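Local coordinates for protein putative fimbrium tip subunit Fim1C (PDB 4EPS) that probably forms part of the tip of a fimbrium, one of the filamentous cell-surface appendages that mediate adhesion and biofilm formation, at residues V297-N302 with S306-D311; Y317-T320 with L324-S327; D356-T361 with S393-L398. All coordinates share one frame; numbering follows the deposited sequence. Where two conformers were deposited one is given.

How the contacts relate
The three contacts follow one another along the chain, each closing before the next opens. Contacts 1 and 2 are surface contacts whose centres lie about 13 Å apart, and they touch directly: S306 CB packs 3.5 Å from T318 C, and Y309 CB lies 3.6 Å from Y317 CD2. Contact 3 is buried, its centre about 16 Å from that of contact 2, and the two are joined by a probable hydrogen bond of 2.8 Å between S327 OG and E394 OE2. Contacts 1 and 3 do not meet; their nearest atoms are about 13 Å apart. Glycerol, probably from the crystallisation liquor, lies beside contacts 1 and 3.

Contact 1: V297-N302 with S306-D311; sequences VCWVGN and SVLYKD
W299 and N302 meet V307 and L308 in a small surface contact, largely apolar, where the end of strand 293-300 runs through a short connection into helix 305-308. No hydrogen bond crosses it, and the 179 Å² buried between the segments comes from four residues. One methyl of L308, CD2, approaches the six-membered part of the W299 indole obliquely and lies 3.8 Å from CH2, while the two side chains slide past each other in opposite directions. The indole leaves the strand with its CG anti to the backbone N (chi1 -170°), and its edge also meets N302 C in the ring plane. A large ring suits the place, since it reaches from the strand to L308 on the helix. L308 does double duty: its CG lies 3.6 Å from N302 O, so the branched end packs against the backbone carbonyl as well as the ring. Beside this, the N302 amide and the V307 side chain cross at about a right angle, with ND2 3.8 Å from CG2. N302 OD1 accepts a hydrogen bond from M304 N, an Asx turn just before helix 305-308. G301 adopts phi 141° and psi -177°, where a CB would jam against the preceding carbonyl O and crowd W299 CH2, so glycine suits the position just after the strand. C298 and W299, both opposite L335 of the neighbouring strand 334-338, form a classic beta bulge in strand 293-300, and F387 from a loop meets the W299 ring edge-to-face and also touches L308.

Contact 2: Y317-T320 with L324-S327; sequences YTAT and LLRS
A319 and L325 touch through a single pair of methyl groups, A319 CB and L325 CD2, which lie 3.9 Å apart. L325 points toward the loop from its helix, and with chi1 at 172° its chain extends toward the alanine, where CD2 also comes within 4.1 Å of A319 CA. A small alanine suits the close approach of loop and helix, and a leucine is long enough to reach it with one methyl. R326 covers the second half of the contact. Its chain runs extended through chi1 and chi2 and then bends at chi3 (62°), a turn that brings the guanidinium back to the loop. T320 O and a water both lie at its edge, in plane. The water is the clear link: it accepts from R326 NH1 at 2.9 Å and donates to A319 O at 2.7 Å, so arginine's length lets NH1 reach the loop backbone through one water, while NH2 serves a different partner. That other terminal nitrogen, NH2, bonds to S366 O, and Y367 makes a cation-pi contact with the same group, which together should limit its rotation. Within the loop, T318 OG1 takes a weak bond of 3.3 Å from T320 N. The loop lies between helix 305-308 and helix 323-327, with L325 also touching S306 of the former, while L324 and S327 pack on Y390 of helix 389-403.

Contact 3: D356-T361 with S393-L398; sequences DWFMTT and SEVLDL
The last turn of helix 354-359 lies beside helix 389-403, and the backbones come nearest at F358 CA and V395 CA, 8.0 Å apart. Both segments are helical where they touch, but 356-361 leaves its helix in a turn closed by bonds from T360 N to W357 O and from T361 N to F358 O. Each of these carbonyls takes a second bond from the hydroxyl of the same threonine: T360 OG1 to W357 O at 2.6 Å and T361 OG1 to F358 O at 2.7 Å. Both hydroxyls lie in the carbonyl plane, on a lone pair, at C=O...O angles of 143° and 142°. Threonine suits these places because its short hydroxyl can fold back onto the helix end. No hydrogen bond crosses the contact; the rings pack against aliphatic side chains and, for W357, also against the backbone of the second helix. F358 and V395 side chains cross at about a right angle, and F358 CD1 meets V395 CG1 obliquely at 3.8 Å. W357 stretches further: a chi1 of 163° swings the indole out from its helix, and W357 CH2 comes 3.6 Å from L398 C and 4.0 Å from L398 CB. That CB lies at the ring's edge, in plane, while T361 CG2 rests over one face, offset toward the rim, 3.5 Å above the plane. The indole thus has its own turn over one face and helix 389-403 at its edge, and the flat aromatic residues and branched V395 and L398 fit a buried interface. F403 and Y399 of helix 389-403 meet the W357 ring edge-to-face, L398 also touches Y367 from a loop, and L396, pointing away from this contact, packs on C409 and F410 of helix 408-419.

Contact 1: V297-N302 with S306-D311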
loop_
_atom_site.group_PDB
_atom_site.type_symbol
_atom_site.label_atom_id
_atom_site.label_comp_id
_atom_site.label_asym_id
_atom_site.label_seq_id
_atom_site.Cartn_x
_atom_site.Cartn_y
_atom_site.Cartn_z
ATOM N N VAL A 297 2.066 -18.689 -1.545
ATOM C CA VAL A 297 3.267 -18.022 -1.008
ATOM C C VAL A 297 3.475 -18.560 0.399
ATOM O O VAL A 297 2.563 -18.456 1.237
ATOM C CB VAL A 297 3.085 -16.482 -1.017
ATOM C CG1 VAL A 297 4.259 -15.782 -0.305
ATOM C CG2 VAL A 297 2.944 -15.965 -2.461
ATOM N N CYS A 298 4.655 -19.151 0.667
ATOM C CA CYS A 298 4.877 -19.770 1.983
ATOM C C CYS A 298 5.964 -19.074 2.802
ATOM O O CYS A 298 6.124 -19.387 3.988
ATOM C CB CYS A 298 5.181 -21.261 1.794
ATOM S SG CYS A 298 6.709 -21.580 0.867
ATOM N N TRP A 299 6.639 -18.063 2.245
ATOM C CA TRP A 299 7.689 -17.323 2.977
ATOM C C TRP A 299 7.942 -16.029 2.214
ATOM O O TRP A 299 7.947 -16.051 0.993
ATOM C CB TRP A 299 8.973 -18.174 3.094
ATOM C CG TRP A 299 10.004 -17.597 4.023
ATOM C CD1 TRP A 299 10.116 -17.790 5.374
ATOM C CD2 TRP A 299 11.091 -16.747 3.642
ATOM N NE1 TRP A 299 11.222 -17.106 5.857
ATOM C CE2 TRP A 299 11.822 -16.440 4.814
ATOM C CE3 TRP A 299 11.528 -16.228 2.411
ATOM C CZ2 TRP A 299 12.997 -15.683 4.778
ATOM C CZ3 TRP A 299 12.690 -15.471 2.380
ATOM C CH2 TRP A 299 13.386 -15.170 3.560
ATOM N N VAL A 300 8.058 -14.910 2.908
ATOM C CA VAL A 300 8.241 -13.598 2.255
ATOM C C VAL A 300 9.604 -13.022 2.661
ATOM O O VAL A 300 9.908 -12.953 3.850
ATOM C CB VAL A 300 7.075 -12.618 2.606
ATOM C CG1 VAL A 300 7.323 -11.202 2.017
ATOM C CG2 VAL A 300 5.734 -13.174 2.122
ATOM N N GLY A 301 10.389 -12.616 1.676
ATOM C CA GLY A 301 11.704 -12.041 1.929
ATOM C C GLY A 301 12.703 -12.504 0.897
ATOM O O GLY A 301 12.345 -13.218 -0.051
ATOM N N ASN A 302 13.963 -12.098 1.062
ATOM C CA ASN A 302 15.013 -12.495 0.124
ATOM C C ASN A 302 15.533 -13.859 0.613
ATOM O O ASN A 302 16.098 -13.898 1.709
ATOM C CB ASN A 302 16.119 -11.409 0.071
ATOM C CG ASN A 302 17.221 -11.692 -0.917
ATOM O OD1 ASN A 302 17.539 -12.840 -1.198
ATOM N ND2 ASN A 302 17.868 -10.647 -1.437
ATOM N N SER A 306 23.407 -16.150 0.957
ATOM C CA SER A 306 24.451 -15.137 1.224
ATOM C C SER A 306 23.835 -13.838 1.799
ATOM O O SER A 306 24.557 -13.001 2.336
ATOM C CB SER A 306 25.272 -14.842 -0.030
ATOM O OG SER A 306 24.487 -14.291 -1.073
ATOM N N VAL A 307 22.506 -13.681 1.691
ATOM C CA VAL A 307 21.774 -12.546 2.254
ATOM C C VAL A 307 21.248 -12.981 3.644
ATOM O O VAL A 307 21.599 -12.371 4.666
ATOM C CB VAL A 307 20.650 -12.031 1.290
ATOM C CG1 VAL A 307 19.807 -10.935 1.948
ATOM C CG2 VAL A 307 21.250 -11.512 -0.021
ATOM N N LEU A 308 20.450 -14.075 3.692
ATOM C CA LEU A 308 19.921 -14.577 4.968
ATOM C C LEU A 308 20.970 -14.805 6.026
ATOM O O LEU A 308 20.735 -14.512 7.195
ATOM C CB LEU A 308 19.185 -15.930 4.759
ATOM C CG LEU A 308 17.794 -15.891 4.153
ATOM C CD1 LEU A 308 17.337 -17.327 3.789
ATOM C CD2 LEU A 308 16.793 -15.262 5.129
ATOM N N TYR A 309 22.107 -15.389 5.639
ATOM C CA TYR A 309 23.119 -15.815 6.597
ATOM C C TYR A 309 24.409 -14.999 6.542
ATOM O O TYR A 309 25.463 -15.481 6.986
ATOM C CB TYR A 309 23.404 -17.320 6.388
ATOM C CG TYR A 309 22.109 -18.106 6.333
ATOM C CD1 TYR A 309 21.208 -18.081 7.396
ATOM C CD2 TYR A 309 21.753 -18.823 5.190
ATOM C CE1 TYR A 309 19.978 -18.731 7.317
ATOM C CE2 TYR A 309 20.526 -19.487 5.102
ATOM C CZ TYR A 309 19.643 -19.430 6.162
ATOM O OH TYR A 309 18.452 -20.100 6.066
ATOM N N LYS A 310 24.311 -13.740 6.086
ATOM C CA LYS A 310 25.473 -12.835 5.979
ATOM C C LYS A 310 26.193 -12.614 7.335
ATOM O O LYS A 310 27.406 -12.431 7.334
ATOM C CB LYS A 310 25.066 -11.479 5.364
ATOM C CG LYS A 310 24.107 -10.634 6.201
ATOM C CD LYS A 310 23.733 -9.339 5.473
ATOM C CE LYS A 310 23.209 -8.263 6.404
ATOM N NZ LYS A 310 21.833 -8.553 6.891
ATOM N N ASP A 311 25.462 -12.650 8.466
ATOM C CA ASP A 311 26.032 -12.406 9.799
ATOM C C ASP A 311 26.388 -13.706 10.562
ATOM O O ASP A 311 26.800 -13.628 11.723
ATOM C CB ASP A 311 25.068 -11.538 10.632
ATOM C CG ASP A 311 24.818 -10.147 10.046
ATOM O OD1 ASP A 311 25.758 -9.570 9.443
ATOM O OD2 ASP A 311 23.693 -9.627 10.210
#

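Contact 2: Y317-T320 with L324-S327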
loop_
_atom_site.group_PDB
_atom_site.type_symbol
_atom_site.label_atom_id
_atom_site.label_comp_id
_atom_site.label_asym_id
_atom_site.label_seq_id
_atom_site.Cartn_x
_atom_site.Cartn_y
_atom_site.Cartn_z
ATOM N N TYR A 317 28.320 -18.692 3.875
ATOM C CA TYR A 317 27.565 -18.394 2.658
ATOM C C TYR A 317 27.924 -17.001 2.154
ATOM O O TYR A 317 27.737 -16.012 2.865
ATOM C CB TYR A 317 26.044 -18.544 2.924
ATOM C CG TYR A 317 25.752 -19.883 3.567
ATOM C CD1 TYR A 317 25.916 -21.072 2.855
ATOM C CD2 TYR A 317 25.418 -19.970 4.918
ATOM C CE1 TYR A 317 25.764 -22.315 3.474
ATOM C CE2 TYR A 317 25.240 -21.207 5.540
ATOM C CZ TYR A 317 25.422 -22.377 4.813
ATOM O OH TYR A 317 25.292 -23.606 5.414
ATOM N N THR A 318 28.528 -16.953 0.967
ATOM C CA THR A 318 29.008 -15.727 0.316
ATOM C C THR A 318 28.492 -15.694 -1.095
ATOM O O THR A 318 27.952 -16.702 -1.555
ATOM C CB THR A 318 30.571 -15.667 0.310
ATOM O OG1 THR A 318 31.055 -16.668 -0.582
ATOM C CG2 THR A 318 31.194 -15.850 1.687
ATOM N N ALA A 319 28.717 -14.580 -1.835
ATOM C CA ALA A 319 28.263 -14.495 -3.224
ATOM C C ALA A 319 28.962 -15.539 -4.081
ATOM O O ALA A 319 28.369 -16.020 -5.035
ATOM C CB ALA A 319 28.508 -13.093 -3.783
ATOM N N THR A 320 30.203 -15.932 -3.714
ATOM C CA THR A 320 30.977 -16.923 -4.475
ATOM C C THR A 320 30.276 -18.298 -4.506
ATOM O O THR A 320 30.255 -18.934 -5.558
ATOM C CB THR A 320 32.405 -17.046 -3.906
ATOM O OG1 THR A 320 32.969 -15.738 -3.766
ATOM C CG2 THR A 320 33.304 -17.914 -4.773
ATOM N N LEU A 324 21.789 -19.590 -6.120
ATOM C CA LEU A 324 20.522 -18.893 -6.322
ATOM C C LEU A 324 20.772 -17.447 -6.777
ATOM O O LEU A 324 20.115 -16.989 -7.711
ATOM C CB LEU A 324 19.682 -18.929 -5.016
ATOM C CG LEU A 324 18.318 -18.202 -5.012
ATOM C CD1 LEU A 324 17.451 -18.599 -6.200
ATOM C CD2 LEU A 324 17.556 -18.482 -3.695
ATOM N N LEU A 325 21.688 -16.730 -6.102
ATOM C CA LEU A 325 22.043 -15.344 -6.454
ATOM C C LEU A 325 22.629 -15.304 -7.866
ATOM O O LEU A 325 22.290 -14.425 -8.658
ATOM C CB LEU A 325 23.056 -14.774 -5.432
ATOM C CG LEU A 325 23.700 -13.394 -5.728
ATOM C CD1 LEU A 325 22.641 -12.283 -5.844
ATOM C CD2 LEU A 325 24.690 -13.016 -4.639
ATOM N N ARG A 326 23.471 -16.282 -8.187
ATOM C CA ARG A 326 24.116 -16.363 -9.497
ATOM C C ARG A 326 23.107 -16.657 -10.638
ATOM O O ARG A 326 23.130 -15.967 -11.659
ATOM C CB ARG A 326 25.201 -17.444 -9.424
ATOM C CG ARG A 326 26.121 -17.540 -10.619
ATOM C CD ARG A 326 27.363 -18.322 -10.240
ATOM N NE ARG A 326 27.049 -19.699 -9.845
ATOM C CZ ARG A 326 27.431 -20.264 -8.705
ATOM N NH1 ARG A 326 28.147 -19.578 -7.821
ATOM N NH2 ARG A 326 27.110 -21.522 -8.446
ATOM N N SER A 327 22.206 -17.647 -10.459
ATOM C CA SER A 327 21.291 -18.055 -11.525
ATOM C C SER A 327 19.976 -17.279 -11.603
ATOM O O SER A 327 19.406 -17.222 -12.691
ATOM C CB SER A 327 20.970 -19.540 -11.414
ATOM O OG SER A 327 22.167 -20.299 -11.387
HETATM O O HOH W 1 28.722 -16.744 -7.617
#

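Contact 3: D356-T361 with S393-L398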
loop_
_atom_site.group_PDB
_atom_site.type_symbol
_atom_site.label_atom_id
_atom_site.label_comp_id
_atom_site.label_asym_id
_atom_site.label_seq_id
_atom_site.Cartn_x
_atom_site.Cartn_y
_atom_site.Cartn_z
ATOM N N ASP A 356 29.888 -37.036 -0.739
ATOM C CA ASP A 356 31.215 -37.621 -0.962
ATOM C C ASP A 356 31.660 -37.416 -2.411
ATOM O O ASP A 356 32.818 -37.038 -2.627
ATOM C CB ASP A 356 31.261 -39.100 -0.560
ATOM C CG ASP A 356 31.334 -39.353 0.941
ATOM O OD1 ASP A 356 31.536 -38.377 1.710
ATOM O OD2 ASP A 356 31.158 -40.515 1.352
ATOM N N TRP A 357 30.734 -37.565 -3.390
ATOM C CA TRP A 357 31.066 -37.294 -4.794
ATOM C C TRP A 357 31.446 -35.832 -4.971
ATOM O O TRP A 357 32.459 -35.525 -5.603
ATOM C CB TRP A 357 29.900 -37.636 -5.757
ATOM C CG TRP A 357 30.061 -36.998 -7.114
ATOM C CD1 TRP A 357 30.944 -37.364 -8.093
ATOM C CD2 TRP A 357 29.403 -35.812 -7.591
ATOM N NE1 TRP A 357 30.839 -36.506 -9.170
ATOM C CE2 TRP A 357 29.901 -35.547 -8.889
ATOM C CE3 TRP A 357 28.424 -34.954 -7.054
ATOM C CZ2 TRP A 357 29.462 -34.453 -9.651
ATOM C CZ3 TRP A 357 28.014 -33.855 -7.799
ATOM C CH2 TRP A 357 28.534 -33.611 -9.079
ATOM N N PHE A 358 30.606 -34.933 -4.434
ATOM C CA PHE A 358 30.737 -33.482 -4.577
ATOM C C PHE A 358 32.119 -32.972 -4.092
ATOM O O PHE A 358 32.735 -32.157 -4.778
ATOM C CB PHE A 358 29.585 -32.779 -3.816
ATOM C CG PHE A 358 29.673 -31.277 -3.759
ATOM C CD1 PHE A 358 29.340 -30.504 -4.865
ATOM C CD2 PHE A 358 30.097 -30.633 -2.602
ATOM C CE1 PHE A 358 29.430 -29.114 -4.819
ATOM C CE2 PHE A 358 30.176 -29.237 -2.552
ATOM C CZ PHE A 358 29.847 -28.490 -3.660
HETATM N N MSE A 359 32.596 -33.472 -2.941
HETATM C CA MSE A 359 33.870 -33.067 -2.327
HETATM C C MSE A 359 35.101 -33.457 -3.181
HETATM O O MSE A 359 36.173 -32.891 -2.966
HETATM C CB MSE A 359 34.002 -33.631 -0.908
HETATM C CG MSE A 359 32.950 -33.069 0.064
HETATM SE SE MSE A 359 32.959 -31.114 0.156
HETATM C CE MSE A 359 34.425 -30.908 1.391
ATOM N N THR A 360 34.937 -34.367 -4.164
ATOM C CA THR A 360 36.021 -34.767 -5.088
ATOM C C THR A 360 36.024 -33.909 -6.379
ATOM O O THR A 360 36.882 -34.130 -7.235
ATOM C CB THR A 360 35.900 -36.258 -5.497
ATOM O OG1 THR A 360 34.794 -36.430 -6.399
ATOM C CG2 THR A 360 35.811 -37.199 -4.326
ATOM N N THR A 361 35.051 -32.972 -6.543
ATOM C CA THR A 361 34.900 -32.166 -7.766
ATOM C C THR A 361 35.549 -30.778 -7.688
ATOM O O THR A 361 36.010 -30.363 -6.636
ATOM C CB THR A 361 33.405 -31.989 -8.129
ATOM O OG1 THR A 361 32.788 -31.057 -7.224
ATOM C CG2 THR A 361 32.643 -33.307 -8.190
ATOM N N SER A 393 19.202 -28.386 -5.689
ATOM C CA SER A 393 18.714 -28.776 -7.020
ATOM C C SER A 393 19.838 -28.650 -8.055
ATOM O O SER A 393 20.022 -29.548 -8.878
ATOM C CB SER A 393 17.526 -27.910 -7.429
ATOM O OG SER A 393 16.900 -28.456 -8.578
ATOM N N GLU A 394 20.612 -27.543 -7.997
ATOM C CA GLU A 394 21.712 -27.330 -8.940
ATOM C C GLU A 394 22.834 -28.350 -8.710
ATOM O O GLU A 394 23.412 -28.814 -9.689
ATOM C CB GLU A 394 22.250 -25.895 -8.887
ATOM C CG GLU A 394 21.345 -24.938 -9.661
ATOM C CD GLU A 394 22.029 -23.717 -10.249
ATOM O OE1 GLU A 394 23.222 -23.490 -9.945
ATOM O OE2 GLU A 394 21.351 -22.949 -10.967
ATOM N N VAL A 395 23.113 -28.734 -7.444
ATOM C CA VAL A 395 24.151 -29.744 -7.164
ATOM C C VAL A 395 23.673 -31.107 -7.683
ATOM O O VAL A 395 24.459 -31.835 -8.293
ATOM C CB VAL A 395 24.574 -29.805 -5.674
ATOM C CG1 VAL A 395 25.601 -30.924 -5.446
ATOM C CG2 VAL A 395 25.138 -28.459 -5.222
ATOM N N LEU A 396 22.381 -31.424 -7.498
ATOM C CA LEU A 396 21.841 -32.684 -7.997
ATOM C C LEU A 396 21.856 -32.741 -9.543
ATOM O O LEU A 396 22.029 -33.826 -10.105
ATOM C CB LEU A 396 20.436 -32.932 -7.477
ATOM C CG LEU A 396 20.145 -34.393 -7.096
ATOM C CD1 LEU A 396 20.834 -34.774 -5.803
ATOM C CD2 LEU A 396 18.672 -34.603 -6.875
ATOM N N ASP A 397 21.697 -31.583 -10.212
ATOM C CA ASP A 397 21.760 -31.487 -11.683
ATOM C C ASP A 397 23.186 -31.776 -12.144
ATOM O O ASP A 397 23.371 -32.533 -13.105
ATOM C CB ASP A 397 21.291 -30.109 -12.173
ATOM C CG ASP A 397 19.789 -29.914 -12.150
ATOM O OD1 ASP A 397 19.058 -30.908 -11.917
ATOM O OD2 ASP A 397 19.338 -28.768 -12.379
ATOM N N LEU A 398 24.192 -31.245 -11.410
ATOM C CA LEU A 398 25.608 -31.502 -11.688
ATOM C C LEU A 398 25.915 -32.993 -11.517
ATOM O O LEU A 398 26.637 -33.564 -12.341
ATOM C CB LEU A 398 26.523 -30.650 -10.795
ATOM C CG LEU A 398 26.539 -29.147 -11.056
ATOM C CD1 LEU A 398 27.359 -28.440 -9.998
ATOM C CD2 LEU A 398 27.111 -28.827 -12.423
#